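Local coordinates for probable FAD-dependent oxidoreductase PA4991 (Pseudomonas aeruginosa PAO1, PDB 5EZ7), which probably acts as a monomeric FAD-dependent oxidoreductase of the DAO family, with an unknown physiological substrate, and is essential for bacterial growth in cystic fibrosis sputum, at residues 172-177 / 378-383; 98-103 / 147-152. One frame throughout, in Å; residues are numbered along the deposited sequence.

Contact 1 of 2, residues 172-177 / 378-383; sequences LLAGER and PRPPLA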
loop_
_atom_site.group_PDB
_atom_site.type_symbol
_atom_site.label_atom_id
_atom_site.label_comp_id
_atom_site.label_asym_id
_atom_site.label_seq_id
_atom_site.Cartn_x
_atom_site.Cartn_y
_atom_site.Cartn_z
ATOM N N LEU A 172 5.812 -4.664 17.403
ATOM C CA LEU A 172 5.636 -5.643 16.341
ATOM C C LEU A 172 5.647 -7.093 16.790
ATOM O O LEU A 172 6.617 -7.555 17.397
ATOM C CB LEU A 172 6.715 -5.469 15.298
ATOM C CG LEU A 172 6.739 -4.151 14.563
ATOM C CD1 LEU A 172 7.934 -4.192 13.607
ATOM C CD2 LEU A 172 5.434 -3.903 13.838
ATOM N N LEU A 173 4.605 -7.829 16.411
ATOM C CA LEU A 173 4.469 -9.209 16.791
ATOM C C LEU A 173 4.114 -10.114 15.605
ATOM O O LEU A 173 3.054 -9.972 14.982
ATOM C CB LEU A 173 3.399 -9.332 17.868
ATOM C CG LEU A 173 3.046 -10.761 18.291
ATOM C CD1 LEU A 173 4.201 -11.529 18.916
ATOM C CD2 LEU A 173 1.892 -10.671 19.250
ATOM N N ALA A 174 4.996 -11.071 15.335
ATOM C CA ALA A 174 4.661 -12.227 14.516
ATOM C C ALA A 174 3.675 -13.127 15.251
ATOM O O ALA A 174 4.023 -13.709 16.258
ATOM C CB ALA A 174 5.923 -13.033 14.144
ATOM N N GLY A 175 2.479 -13.262 14.704
ATOM C CA GLY A 175 1.488 -14.202 15.202
ATOM C C GLY A 175 0.656 -14.784 14.079
ATOM O O GLY A 175 0.187 -14.070 13.209
ATOM N N GLU A 176 0.482 -16.090 14.106
ATOM C CA GLU A 176 -0.140 -16.810 13.025
ATOM C C GLU A 176 -1.613 -17.083 13.285
ATOM O O GLU A 176 -2.441 -16.865 12.421
ATOM C CB GLU A 176 0.605 -18.128 12.766
ATOM C CG GLU A 176 1.865 -17.955 11.916
ATOM C CD GLU A 176 2.527 -19.277 11.519
ATOM O OE1 GLU A 176 2.054 -20.364 11.959
ATOM O OE2 GLU A 176 3.541 -19.227 10.766
ATOM N N ARG A 177 -1.937 -17.558 14.471
ATOM C CA ARG A 177 -3.275 -18.040 14.754
ATOM C C ARG A 177 -3.992 -17.141 15.773
ATOM O O ARG A 177 -3.517 -16.965 16.898
ATOM C CB ARG A 177 -3.144 -19.459 15.277
ATOM C CG ARG A 177 -4.442 -20.211 15.377
ATOM C CD ARG A 177 -4.240 -21.472 16.218
ATOM N NE ARG A 177 -5.305 -21.664 17.202
ATOM C CZ ARG A 177 -5.470 -22.766 17.937
ATOM N NH1 ARG A 177 -4.641 -23.810 17.819
ATOM N NH2 ARG A 177 -6.485 -22.833 18.798
ATOM N N PRO A 378 8.462 -12.349 19.311
ATOM C CA PRO A 378 8.892 -12.748 17.974
ATOM C C PRO A 378 8.430 -11.696 16.926
ATOM O O PRO A 378 7.350 -11.126 17.040
ATOM C CB PRO A 378 8.236 -14.120 17.771
ATOM C CG PRO A 378 7.158 -14.227 18.795
ATOM C CD PRO A 378 7.585 -13.363 19.941
ATOM N N ARG A 379 9.304 -11.400 15.970
ATOM C CA ARG A 379 9.123 -10.264 15.100
ATOM C C ARG A 379 8.833 -10.734 13.691
ATOM O O ARG A 379 9.449 -11.679 13.199
ATOM C CB ARG A 379 10.340 -9.361 15.111
ATOM C CG ARG A 379 10.724 -8.949 16.517
ATOM C CD ARG A 379 11.678 -7.780 16.517
ATOM N NE ARG A 379 10.945 -6.573 16.857
ATOM C CZ ARG A 379 10.854 -5.462 16.129
ATOM N NH1 ARG A 379 11.481 -5.309 14.955
ATOM N NH2 ARG A 379 10.115 -4.468 16.609
ATOM N N PRO A 380 7.863 -10.091 13.044
ATOM C CA PRO A 380 7.598 -10.448 11.650
ATOM C C PRO A 380 8.772 -10.019 10.728
ATOM O O PRO A 380 9.474 -9.060 11.049
ATOM C CB PRO A 380 6.303 -9.687 11.329
ATOM C CG PRO A 380 6.303 -8.521 12.257
ATOM C CD PRO A 380 7.118 -8.904 13.482
ATOM N N PRO A 381 9.019 -10.771 9.640
ATOM C CA PRO A 381 9.991 -10.314 8.656
ATOM C C PRO A 381 9.421 -9.253 7.706
ATOM O O PRO A 381 8.232 -9.115 7.603
ATOM C CB PRO A 381 10.369 -11.607 7.912
ATOM C CG PRO A 381 9.251 -12.558 8.142
ATOM C CD PRO A 381 8.490 -12.118 9.335
ATOM N N LEU A 382 10.296 -8.532 7.018
ATOM C CA LEU A 382 9.932 -7.662 5.921
ATOM C C LEU A 382 9.843 -8.398 4.616
ATOM O O LEU A 382 10.601 -9.316 4.363
ATOM C CB LEU A 382 10.954 -6.547 5.748
ATOM C CG LEU A 382 11.026 -5.552 6.898
ATOM C CD1 LEU A 382 12.253 -4.683 6.686
ATOM C CD2 LEU A 382 9.824 -4.643 6.882
ATOM N N ALA A 383 8.902 -7.977 3.782
ATOM C CA ALA A 383 8.713 -8.557 2.461
ATOM C C ALA A 383 9.732 -7.986 1.472
ATOM O O ALA A 383 10.105 -6.817 1.556
ATOM C CB ALA A 383 7.316 -8.273 1.950
#
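Leu-172 and Arg-379 cross obliquely, aliphatic carbon against guanidinium, in a purely van der Waals contact. CB of Leu-172 sits over one face of the flat group, 3.8 Å from NH2 of Arg-379, and CD1 of Leu-172 comes to 3.7 Å from the same nitrogen. The CB of Arg-379 starts away from 172-177; the chain then bends at chi3 (103°), which sets NE, and the end of the side chain comes back near Leu-172. From CB of Leu-172 the apolar surface runs on to CD of Pro-380, 3.9 Å away. That CD also sits 3.6 Å from the backbone N of Ala-174, while CB of Ala-174 rests on the peptide link between Arg-379 and Pro-380, 3.7 Å from C of Arg-379. Strand 172-174 is an outermost strand of the Rossmann-type FAD-binding sheet; its neighbour in the sheet is the parallel strand 33-37, where Leu-173 makes backbone hydrogen bonds with Leu-35 and Glu-37. The proline-rich loop 378-383, which follows helix 350-364, runs past this edge and makes one backbone hydrogen bond to it, from N of Ala-174 to O of Pro-378 (2.9 Å, 157° at the hydrogen). The donor stands above the carbonyl plane. CA of Leu-173 adds a CA-H...O contact of 3.5 Å to O of Pro-378. Leu-173 and Pro-378 lie side by side and point the same way: CG of Leu-173 is anti to its backbone N (chi1 175°), and CD1 of Leu-173 ends 4.0 Å from CD of Pro-378. Pro-380 also packs on Glu-37, an FAD-binding residue, and on Leu-41.

Contact 2 of 2, residues 98-103 / 147-152; sequences SEAHYL and AYRLTE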
loop_
_atom_site.group_PDB
_atom_site.type_symbol
_atom_site.label_atom_id
_atom_site.label_comp_id
_atom_site.label_asym_id
_atom_site.label_seq_id
_atom_site.Cartn_x
_atom_site.Cartn_y
_atom_site.Cartn_z
ATOM N N SER A 98 10.811 8.789 -7.425
ATOM C CA SER A 98 10.689 9.945 -8.294
ATOM C C SER A 98 9.973 11.029 -7.561
ATOM O O SER A 98 9.033 10.784 -6.800
ATOM C CB SER A 98 9.902 9.585 -9.546
ATOM O OG SER A 98 9.883 10.636 -10.493
ATOM N N GLU A 99 10.424 12.245 -7.802
ATOM C CA GLU A 99 9.850 13.431 -7.179
ATOM C C GLU A 99 8.524 13.809 -7.824
ATOM O O GLU A 99 7.848 14.710 -7.347
ATOM C CB GLU A 99 10.819 14.599 -7.358
ATOM C CG GLU A 99 12.178 14.382 -6.707
ATOM C CD GLU A 99 12.382 15.242 -5.480
ATOM O OE1 GLU A 99 11.453 15.320 -4.645
ATOM O OE2 GLU A 99 13.467 15.866 -5.365
ATOM N N ALA A 100 8.202 13.165 -8.946
ATOM C CA ALA A 100 7.041 13.475 -9.735
ATOM C C ALA A 100 6.619 12.228 -10.500
ATOM O O ALA A 100 7.445 11.397 -10.889
ATOM C CB ALA A 100 7.358 14.587 -10.699
ATOM N N HIS A 101 5.315 12.090 -10.656
ATOM C CA HIS A 101 4.718 11.127 -11.557
ATOM C C HIS A 101 4.145 11.967 -12.683
ATOM O O HIS A 101 3.786 13.107 -12.462
ATOM C CB HIS A 101 3.640 10.342 -10.831
ATOM C CG HIS A 101 3.020 9.284 -11.669
ATOM N ND1 HIS A 101 3.616 8.058 -11.875
ATOM C CD2 HIS A 101 1.867 9.267 -12.381
ATOM C CE1 HIS A 101 2.854 7.325 -12.664
ATOM N NE2 HIS A 101 1.781 8.028 -12.974
ATOM N N TYR A 102 4.090 11.420 -13.893
ATOM C CA TYR A 102 3.730 12.207 -15.111
ATOM C C TYR A 102 2.509 11.637 -15.837
ATOM O O TYR A 102 2.170 10.450 -15.654
ATOM C CB TYR A 102 4.908 12.251 -16.087
ATOM C CG TYR A 102 6.100 13.026 -15.572
ATOM C CD1 TYR A 102 6.926 12.505 -14.575
ATOM C CD2 TYR A 102 6.417 14.283 -16.089
ATOM C CE1 TYR A 102 8.015 13.215 -14.092
ATOM C CE2 TYR A 102 7.514 14.996 -15.624
ATOM C CZ TYR A 102 8.316 14.461 -14.637
ATOM O OH TYR A 102 9.404 15.178 -14.188
ATOM N N LEU A 103 1.827 12.501 -16.601
ATOM C CA LEU A 103 0.838 12.075 -17.604
ATOM C C LEU A 103 1.527 12.192 -18.932
ATOM O O LEU A 103 2.352 13.078 -19.136
ATOM C CB LEU A 103 -0.440 12.937 -17.641
ATOM C CG LEU A 103 -1.217 13.194 -16.362
ATOM C CD1 LEU A 103 -2.428 14.078 -16.635
ATOM C CD2 LEU A 103 -1.630 11.891 -15.674
ATOM N N ALA A 147 4.164 15.523 -22.366
ATOM C CA ALA A 147 4.147 15.006 -21.013
ATOM C C ALA A 147 3.904 16.139 -20.035
ATOM O O ALA A 147 4.381 17.265 -20.254
ATOM C CB ALA A 147 5.452 14.285 -20.702
ATOM N N TYR A 148 3.162 15.815 -18.970
ATOM C CA TYR A 148 2.751 16.767 -17.940
ATOM C C TYR A 148 3.187 16.263 -16.558
ATOM O O TYR A 148 2.838 15.164 -16.161
ATOM C CB TYR A 148 1.230 16.958 -17.975
ATOM C CG TYR A 148 0.651 17.418 -19.300
ATOM C CD1 TYR A 148 0.515 16.537 -20.368
ATOM C CD2 TYR A 148 0.206 18.732 -19.479
ATOM C CE1 TYR A 148 -0.026 16.943 -21.581
ATOM C CE2 TYR A 148 -0.337 19.157 -20.696
ATOM C CZ TYR A 148 -0.454 18.254 -21.749
ATOM O OH TYR A 148 -0.987 18.656 -22.974
ATOM N N ARG A 149 3.961 17.076 -15.854
ATOM C CA ARG A 149 4.462 16.791 -14.499
ATOM C C ARG A 149 3.360 17.014 -13.412
ATOM O O ARG A 149 2.736 18.077 -13.376
ATOM C CB ARG A 149 5.688 17.697 -14.208
ATOM C CG ARG A 149 6.290 17.539 -12.817
ATOM C CD ARG A 149 7.465 18.466 -12.491
ATOM N NE ARG A 149 8.307 17.795 -11.485
ATOM C CZ ARG A 149 8.987 18.363 -10.477
ATOM N NH1 ARG A 149 9.006 19.685 -10.296
ATOM N NH2 ARG A 149 9.681 17.581 -9.632
ATOM N N LEU A 150 3.131 16.034 -12.536
ATOM C CA LEU A 150 2.129 16.170 -11.464
ATOM C C LEU A 150 2.812 16.370 -10.127
ATOM O O LEU A 150 4.017 16.113 -9.984
ATOM C CB LEU A 150 1.230 14.939 -11.389
ATOM C CG LEU A 150 0.527 14.554 -12.696
ATOM C CD1 LEU A 150 -0.060 13.158 -12.618
ATOM C CD2 LEU A 150 -0.550 15.559 -13.059
ATOM N N THR A 151 2.019 16.815 -9.153
ATOM C CA THR A 151 2.446 16.939 -7.748
ATOM C C THR A 151 2.547 15.587 -7.081
ATOM O O THR A 151 3.139 15.475 -6.026
ATOM C CB THR A 151 1.455 17.781 -6.886
ATOM O OG1 THR A 151 0.150 17.157 -6.876
ATOM C CG2 THR A 151 1.368 19.233 -7.408
ATOM N N GLU A 152 1.918 14.583 -7.675
ATOM C CA GLU A 152 2.011 13.210 -7.213
ATOM C C GLU A 152 3.473 12.739 -7.086
ATOM O O GLU A 152 4.334 13.208 -7.790
ATOM C CB GLU A 152 1.221 12.293 -8.158
ATOM C CG GLU A 152 -0.276 12.609 -8.281
ATOM C CD GLU A 152 -1.058 11.574 -9.112
ATOM O OE1 GLU A 152 -2.321 11.719 -9.204
ATOM O OE2 GLU A 152 -0.431 10.610 -9.645
#
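Leu-103 and Tyr-148 exchange two backbone hydrogen bonds, N of Leu-103 to O of Tyr-148 and N of Tyr-148 to O of Leu-103, each 2.9 Å and nearly straight. This hydrogen-bonded pair, with Tyr-102 and Arg-149 as the non-hydrogen-bonded pair beside it, joins strands 102-105 and 146-149 as antiparallel neighbours. Two further bonds carry the pairing into the adjoining chain: N of Leu-150 to O of His-101 (3.0 Å), nearly in line with the carbonyl, and N of His-101 to O of Glu-152, longer at 3.2 Å and more bent (137°). The large mixed sheet they belong to is probably part of the substrate-binding domain, as in other DAO-family enzymes. The Tyr-102 ring and Arg-149 guanidinium planes are 33° apart, CE2 of Tyr-102 lying 3.6 Å from CB of Arg-149. Extended from CG to NE, the arginine chain carries NE to 3.4 Å from CB of Ala-100; CB of Glu-99 meets the guanidinium edge, while OE1 of Glu-99 forms a salt bridge with NH1 of Arg-80. Leu-103 and Leu-150 cross at about a right angle, CD2 of Leu-103 touching CD1 of Leu-150 at 3.7 Å. His-101 and Glu-152 run side by side, their flat groups only 23° apart. OE1 of Glu-152 accepts a hydrogen bond from N of Gly-55, whereas its buried OE2 has no polar partner in the model and lies 3.8 Å from CD2 of His-101.

Overall arrangement
The two contacts flank the middle of the molecule, their own centres 36 Å apart and their nearest atoms about 18 Å apart, and they do not touch. What relates them is the single FAD: each has a residue within about 8 Å of it. In contact 1 the side chain of Pro-380 is about 8 Å from the cofactor. In contact 2 the His-101 side chain is about 7 Å away, while that of Glu-152 approaches the side chain of the FAD-binding residue Ile-52 to about 4 Å. Both segments of contact 2 precede those of contact 1 in sequence.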